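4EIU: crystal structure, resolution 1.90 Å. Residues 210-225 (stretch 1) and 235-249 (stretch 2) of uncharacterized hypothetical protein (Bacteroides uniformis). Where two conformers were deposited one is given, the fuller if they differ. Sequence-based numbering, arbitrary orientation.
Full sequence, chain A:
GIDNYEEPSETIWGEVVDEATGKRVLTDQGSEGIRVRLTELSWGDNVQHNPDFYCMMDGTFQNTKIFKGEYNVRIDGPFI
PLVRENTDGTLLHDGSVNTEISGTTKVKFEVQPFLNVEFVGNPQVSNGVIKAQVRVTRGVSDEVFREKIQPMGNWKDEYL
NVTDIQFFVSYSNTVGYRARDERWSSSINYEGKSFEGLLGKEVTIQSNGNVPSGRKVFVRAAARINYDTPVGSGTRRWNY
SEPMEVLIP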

# COMPACT_ATOMS: atom_id res chain seq x y z
N ASN A 210 6.83 25.96 -6.22
CA ASN A 210 8.14 26.36 -5.70
C ASN A 210 8.05 26.41 -4.19
O ASN A 210 7.30 27.21 -3.63
CB ASN A 210 8.53 27.73 -6.24
CG ASN A 210 8.65 27.71 -7.76
OD1 ASN A 210 7.62 28.19 -8.41
ND2 ASN A 210 9.77 26.90 -8.22
N VAL A 211 8.79 25.51 -3.52
CA VAL A 211 8.80 25.50 -2.06
C VAL A 211 9.74 26.60 -1.60
O VAL A 211 10.86 26.70 -2.11
CB VAL A 211 9.26 24.14 -1.49
CG1 VAL A 211 9.15 24.14 0.04
CG2 VAL A 211 8.43 23.00 -2.10
N PRO A 212 9.30 27.44 -0.64
CA PRO A 212 10.16 28.56 -0.21
C PRO A 212 11.49 28.08 0.39
O PRO A 212 11.52 27.09 1.12
CB PRO A 212 9.32 29.28 0.85
CG PRO A 212 7.93 28.80 0.65
CD PRO A 212 8.05 27.39 0.15
N SER A 213 12.57 28.80 0.07
CA SER A 213 13.90 28.47 0.59
C SER A 213 13.93 28.65 2.11
O SER A 213 13.16 29.48 2.67
CB SER A 213 14.94 29.33 -0.10
OG SER A 213 14.58 30.67 0.08
N GLY A 214 14.75 27.81 2.77
CA GLY A 214 14.82 27.79 4.24
C GLY A 214 13.90 26.74 4.84
O GLY A 214 13.97 26.46 6.03
N ARG A 215 13.03 26.14 4.03
CA ARG A 215 12.06 25.19 4.55
C ARG A 215 12.52 23.74 4.35
O ARG A 215 13.28 23.46 3.41
CB ARG A 215 10.69 25.43 3.91
CG ARG A 215 10.15 26.84 4.12
CD ARG A 215 9.78 27.16 5.57
NE ARG A 215 8.34 27.03 5.81
CZ ARG A 215 7.73 26.12 6.57
NH1 ARG A 215 8.41 25.18 7.23
NH2 ARG A 215 6.40 26.13 6.68
N LYS A 216 12.13 22.87 5.29
CA LYS A 216 12.26 21.40 5.16
C LYS A 216 10.93 20.84 4.71
O LYS A 216 9.89 21.12 5.32
CB LYS A 216 12.65 20.74 6.48
N VAL A 217 10.95 20.06 3.63
CA VAL A 217 9.79 19.28 3.20
C VAL A 217 10.17 17.81 3.21
O VAL A 217 11.35 17.45 3.25
CB VAL A 217 9.31 19.64 1.77
CG1 VAL A 217 8.76 21.05 1.72
CG2 VAL A 217 10.42 19.45 0.75
N PHE A 218 9.15 16.97 3.19
CA PHE A 218 9.34 15.52 3.05
C PHE A 218 8.76 15.06 1.73
O PHE A 218 7.67 15.52 1.35
CB PHE A 218 8.72 14.79 4.22
CG PHE A 218 9.34 15.16 5.54
CD1 PHE A 218 8.91 16.28 6.23
CD2 PHE A 218 10.40 14.42 6.05
CE1 PHE A 218 9.50 16.65 7.43
CE2 PHE A 218 10.99 14.77 7.26
CZ PHE A 218 10.54 15.89 7.95
N VAL A 219 9.50 14.20 1.03
CA VAL A 219 9.10 13.70 -0.30
C VAL A 219 9.03 12.18 -0.32
O VAL A 219 9.72 11.50 0.45
CB VAL A 219 10.07 14.17 -1.42
CG1 VAL A 219 10.25 15.67 -1.38
CG2 VAL A 219 11.41 13.46 -1.31
N ARG A 220 8.20 11.64 -1.19
CA ARG A 220 7.99 10.21 -1.23
C ARG A 220 7.44 9.79 -2.59
O ARG A 220 6.62 10.50 -3.17
CB ARG A 220 7.00 9.82 -0.16
CG ARG A 220 7.07 8.38 0.30
CD ARG A 220 6.11 8.20 1.46
NE ARG A 220 6.06 6.82 1.93
CZ ARG A 220 5.10 6.31 2.70
NH1 ARG A 220 4.07 7.04 3.11
NH2 ARG A 220 5.15 5.02 3.04
N ALA A 221 7.88 8.63 -3.07
CA ALA A 221 7.41 8.09 -4.35
C ALA A 221 6.38 7.03 -4.11
O ALA A 221 6.37 6.37 -3.06
CB ALA A 221 8.57 7.55 -5.18
N ALA A 222 5.47 6.90 -5.07
CA ALA A 222 4.46 5.88 -5.04
C ALA A 222 4.14 5.48 -6.46
O ALA A 222 4.31 6.28 -7.38
CB ALA A 222 3.21 6.36 -4.31
N ALA A 223 3.70 4.23 -6.64
CA ALA A 223 3.26 3.72 -7.96
C ALA A 223 2.18 2.65 -7.76
O ALA A 223 2.07 2.02 -6.68
CB ALA A 223 4.42 3.19 -8.76
N ARG A 224 1.30 2.54 -8.74
CA ARG A 224 0.25 1.55 -8.65
C ARG A 224 -0.06 0.94 -10.00
O ARG A 224 0.37 1.45 -11.05
CB ARG A 224 -0.99 2.18 -8.05
CG ARG A 224 -1.58 3.30 -8.88
CD ARG A 224 -2.86 3.80 -8.28
NE ARG A 224 -3.30 5.01 -8.95
CZ ARG A 224 -4.41 5.67 -8.66
NH1 ARG A 224 -5.20 5.28 -7.69
NH2 ARG A 224 -4.71 6.77 -9.35
N ILE A 225 -0.80 -0.16 -9.95
CA ILE A 225 -1.26 -0.88 -11.11
C ILE A 225 -2.75 -0.66 -11.34
O ILE A 225 -3.43 -0.09 -10.51
CB ILE A 225 -0.91 -2.40 -11.06
CG1 ILE A 225 -1.58 -3.13 -9.89
CG2 ILE A 225 0.60 -2.56 -11.00
CD1 ILE A 225 -1.60 -4.67 -9.99
N THR A 235 -10.86 1.14 -5.60
CA THR A 235 -9.66 1.71 -5.02
C THR A 235 -8.42 1.02 -5.50
O THR A 235 -8.16 -0.12 -5.14
CB THR A 235 -9.68 1.65 -3.47
OG1 THR A 235 -10.95 2.12 -3.03
CG2 THR A 235 -8.58 2.52 -2.88
N ARG A 236 -7.61 1.73 -6.29
CA ARG A 236 -6.35 1.19 -6.75
C ARG A 236 -5.24 1.76 -5.88
O ARG A 236 -4.94 2.94 -5.93
CB ARG A 236 -6.13 1.49 -8.23
CG ARG A 236 -7.28 0.99 -9.10
CD ARG A 236 -7.00 1.13 -10.60
NE ARG A 236 -6.88 2.53 -11.04
CZ ARG A 236 -5.73 3.17 -11.31
NH1 ARG A 236 -4.53 2.61 -11.19
NH2 ARG A 236 -5.79 4.42 -11.69
N ARG A 237 -4.66 0.89 -5.05
CA ARG A 237 -3.79 1.32 -3.96
C ARG A 237 -2.33 1.38 -4.40
O ARG A 237 -1.85 0.50 -5.12
CB ARG A 237 -3.92 0.39 -2.79
CG ARG A 237 -5.35 0.22 -2.27
CD ARG A 237 -5.48 -0.67 -1.01
NE ARG A 237 -6.91 -0.80 -0.82
CZ ARG A 237 -7.65 -0.15 0.03
NH1 ARG A 237 -7.11 0.59 1.02
NH2 ARG A 237 -8.97 -0.28 -0.10
N TRP A 238 -1.65 2.45 -4.00
CA TRP A 238 -0.20 2.60 -4.20
C TRP A 238 0.67 1.77 -3.32
O TRP A 238 0.44 1.61 -2.09
CB TRP A 238 0.21 4.07 -4.03
CG TRP A 238 -0.30 5.01 -5.09
CD1 TRP A 238 0.10 5.10 -6.42
CD2 TRP A 238 -1.34 6.02 -4.94
NE1 TRP A 238 -0.58 6.09 -7.06
CE2 TRP A 238 -1.45 6.68 -6.23
CE3 TRP A 238 -2.11 6.48 -3.87
CZ2 TRP A 238 -2.34 7.71 -6.45
CZ3 TRP A 238 -3.02 7.51 -4.10
CH2 TRP A 238 -3.14 8.10 -5.36
N ASN A 239 1.75 1.29 -3.94
CA ASN A 239 2.97 0.95 -3.22
C ASN A 239 3.87 2.18 -3.08
O ASN A 239 3.85 3.07 -3.93
CB ASN A 239 3.73 -0.20 -3.88
CG ASN A 239 2.93 -1.50 -3.81
OD1 ASN A 239 2.41 -1.94 -4.83
ND2 ASN A 239 2.83 -2.08 -2.63
N TYR A 240 4.63 2.21 -1.99
CA TYR A 240 5.33 3.41 -1.56
C TYR A 240 6.79 3.16 -1.27
O TYR A 240 7.16 2.10 -0.78
CB TYR A 240 4.71 3.93 -0.25
CG TYR A 240 3.44 4.76 -0.35
CD1 TYR A 240 3.51 6.14 -0.45
CD2 TYR A 240 2.18 4.18 -0.26
CE1 TYR A 240 2.36 6.92 -0.51
CE2 TYR A 240 1.04 4.95 -0.33
CZ TYR A 240 1.15 6.34 -0.41
OH TYR A 240 -0.00 7.12 -0.45
N SER A 241 7.59 4.20 -1.52
CA SER A 241 8.96 4.27 -1.06
C SER A 241 9.04 4.72 0.39
O SER A 241 8.03 5.04 1.02
CB SER A 241 9.76 5.24 -1.92
OG SER A 241 9.46 6.59 -1.58
N GLU A 242 10.26 4.74 0.91
CA GLU A 242 10.53 5.42 2.16
C GLU A 242 10.47 6.92 1.90
O GLU A 242 10.78 7.36 0.78
CB GLU A 242 11.91 5.06 2.70
CG GLU A 242 12.01 3.66 3.28
CD GLU A 242 13.45 3.28 3.55
OE1 GLU A 242 14.11 3.98 4.36
OE2 GLU A 242 13.96 2.33 2.93
N PRO A 243 10.04 7.71 2.91
CA PRO A 243 10.15 9.17 2.78
C PRO A 243 11.59 9.65 2.85
O PRO A 243 12.46 8.93 3.34
CB PRO A 243 9.34 9.70 3.98
CG PRO A 243 9.31 8.61 4.96
CD PRO A 243 9.42 7.31 4.19
N MSE A 244 11.84 10.85 2.33
CA MSE A 244 13.13 11.48 2.46
C MSE A 244 12.92 12.95 2.79
O MSE A 244 11.97 13.59 2.31
CB MSE A 244 13.94 11.34 1.18
CG MSE A 244 14.34 9.90 0.86
SE MSE A 244 15.50 9.87 -0.68
CE MSE A 244 17.24 10.27 0.05
N GLU A 245 13.79 13.46 3.65
CA GLU A 245 13.78 14.86 4.03
C GLU A 245 14.61 15.62 3.03
O GLU A 245 15.71 15.20 2.70
CB GLU A 245 14.38 15.03 5.42
CG GLU A 245 14.28 16.44 5.96
CD GLU A 245 14.98 16.57 7.30
OE1 GLU A 245 14.63 15.81 8.21
OE2 GLU A 245 15.88 17.42 7.41
N VAL A 246 14.08 16.75 2.57
CA VAL A 246 14.77 17.61 1.63
C VAL A 246 14.84 19.05 2.14
O VAL A 246 13.82 19.67 2.43
CB VAL A 246 14.08 17.63 0.26
CG1 VAL A 246 14.91 18.48 -0.72
CG2 VAL A 246 13.90 16.21 -0.25
N LEU A 247 16.05 19.57 2.24
CA LEU A 247 16.23 20.92 2.72
C LEU A 247 16.32 21.81 1.48
O LEU A 247 17.22 21.62 0.65
CB LEU A 247 17.49 21.00 3.58
CG LEU A 247 17.51 20.20 4.90
CD1 LEU A 247 17.29 18.70 4.73
CD2 LEU A 247 18.83 20.45 5.64
N ILE A 248 15.40 22.77 1.35
CA ILE A 248 15.38 23.70 0.20
C ILE A 248 16.38 24.87 0.33
O ILE A 248 16.22 25.74 1.20
CB ILE A 248 13.97 24.28 -0.01
CG1 ILE A 248 13.01 23.16 -0.42
CG2 ILE A 248 14.02 25.38 -1.08
CD1 ILE A 248 11.54 23.51 -0.29
N PRO A 249 17.39 24.92 -0.56
CA PRO A 249 18.37 26.00 -0.45
C PRO A 249 17.80 27.40 -0.73
O PRO A 249 16.93 27.59 -1.57
CB PRO A 249 19.43 25.66 -1.52
CG PRO A 249 19.14 24.28 -1.96
CD PRO A 249 17.68 24.05 -1.72
OXT PRO A 249 18.21 28.38 -0.10
O HOH W 1 -3.66 6.34 -12.45
O HOH W 2 -2.82 -0.75 -7.58

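The two stretches pair as antiparallel strands in two separate ladders, joined by backbone hydrogen bonds, with the side chains of Ser-241 and Arg-220 helping where the register shifts.

The first ladder runs from Lys-216 with Leu-247 to Val-219 with Met-244. Val-217 and Val-246 bond in both directions, N of Val-217 to O of Val-246 at 3.1 Å and N of Val-246 to O of Val-217 at 2.9 Å. Val-219 and Met-244 repeat the pattern, with Val-219 N to Met-244 O at 2.8 Å and Met-244 N to Val-219 O at 2.9 Å. The second ladder holds Ala-223 to Asn-239, again through both backbone pairs.

Between the ladders the register slips by one residue. Pro-243 sits where its N faces away from stretch 1, so lacking an NH costs no bond across. Ser-241 carries the pairing past the slip. Its N donates to Ala-221 O at 2.9 Å, and its OG accepts from Ala-221 N at 3.0 Å. The same OG donates to Glu-242 O at 2.8 Å, so a short side chain serves two backbone groups. Arg-220, extended through chi3, sends NE to Ser-241 O at 2.8 Å, while Tyr-240 CB lies over one face of its guanidinium.

Val-217, Val-219, Met-244 and Val-246 share one face of the sheet. Branched valines suit these extended backbones and pack closely, with Val-219 CG2 3.9 Å from Val-246 CG2. Met-244 is selenomethionine, and the end of its side chain leads away. On the other face, Phe-218 CE2 rests 3.9 Å from Glu-245 CB. Ala-222 is small enough to sit over the Tyr-240 ring, its CB 3.9 Å from Tyr-240 CD1.

At one end, Arg-224 lies between Trp-238 and Arg-236. Its CD packs over the indole face, and its guanidinium has Trp-238 CZ2 over one face and Arg-236 NH2 over the other. The two like charges come close, NH2 of Arg-224 to NH2 of Arg-236 at 3.5 Å. Each arginine also has a carbonyl to bind: Arg-224 NH1 donates to Arg-236 O at 2.9 Å, and Arg-236 NH1 to Ile-225 O at 3.0 Å. Water 1 accepts from both NH2 atoms, weakly from Arg-224.

At the other end, a type II turn spans Pro-212 to Arg-215. Gly-214 has phi/psi of 95/-10, where a CB would jam against the preceding carbonyl. Its N donates to Ile-248 O at 3.0 Å, and Ile-248 N to Arg-215 O at 3.0 Å. The buried Ile-248 side chain points toward stretch 1, its CD1 4.2 Å from Val-217 CG1.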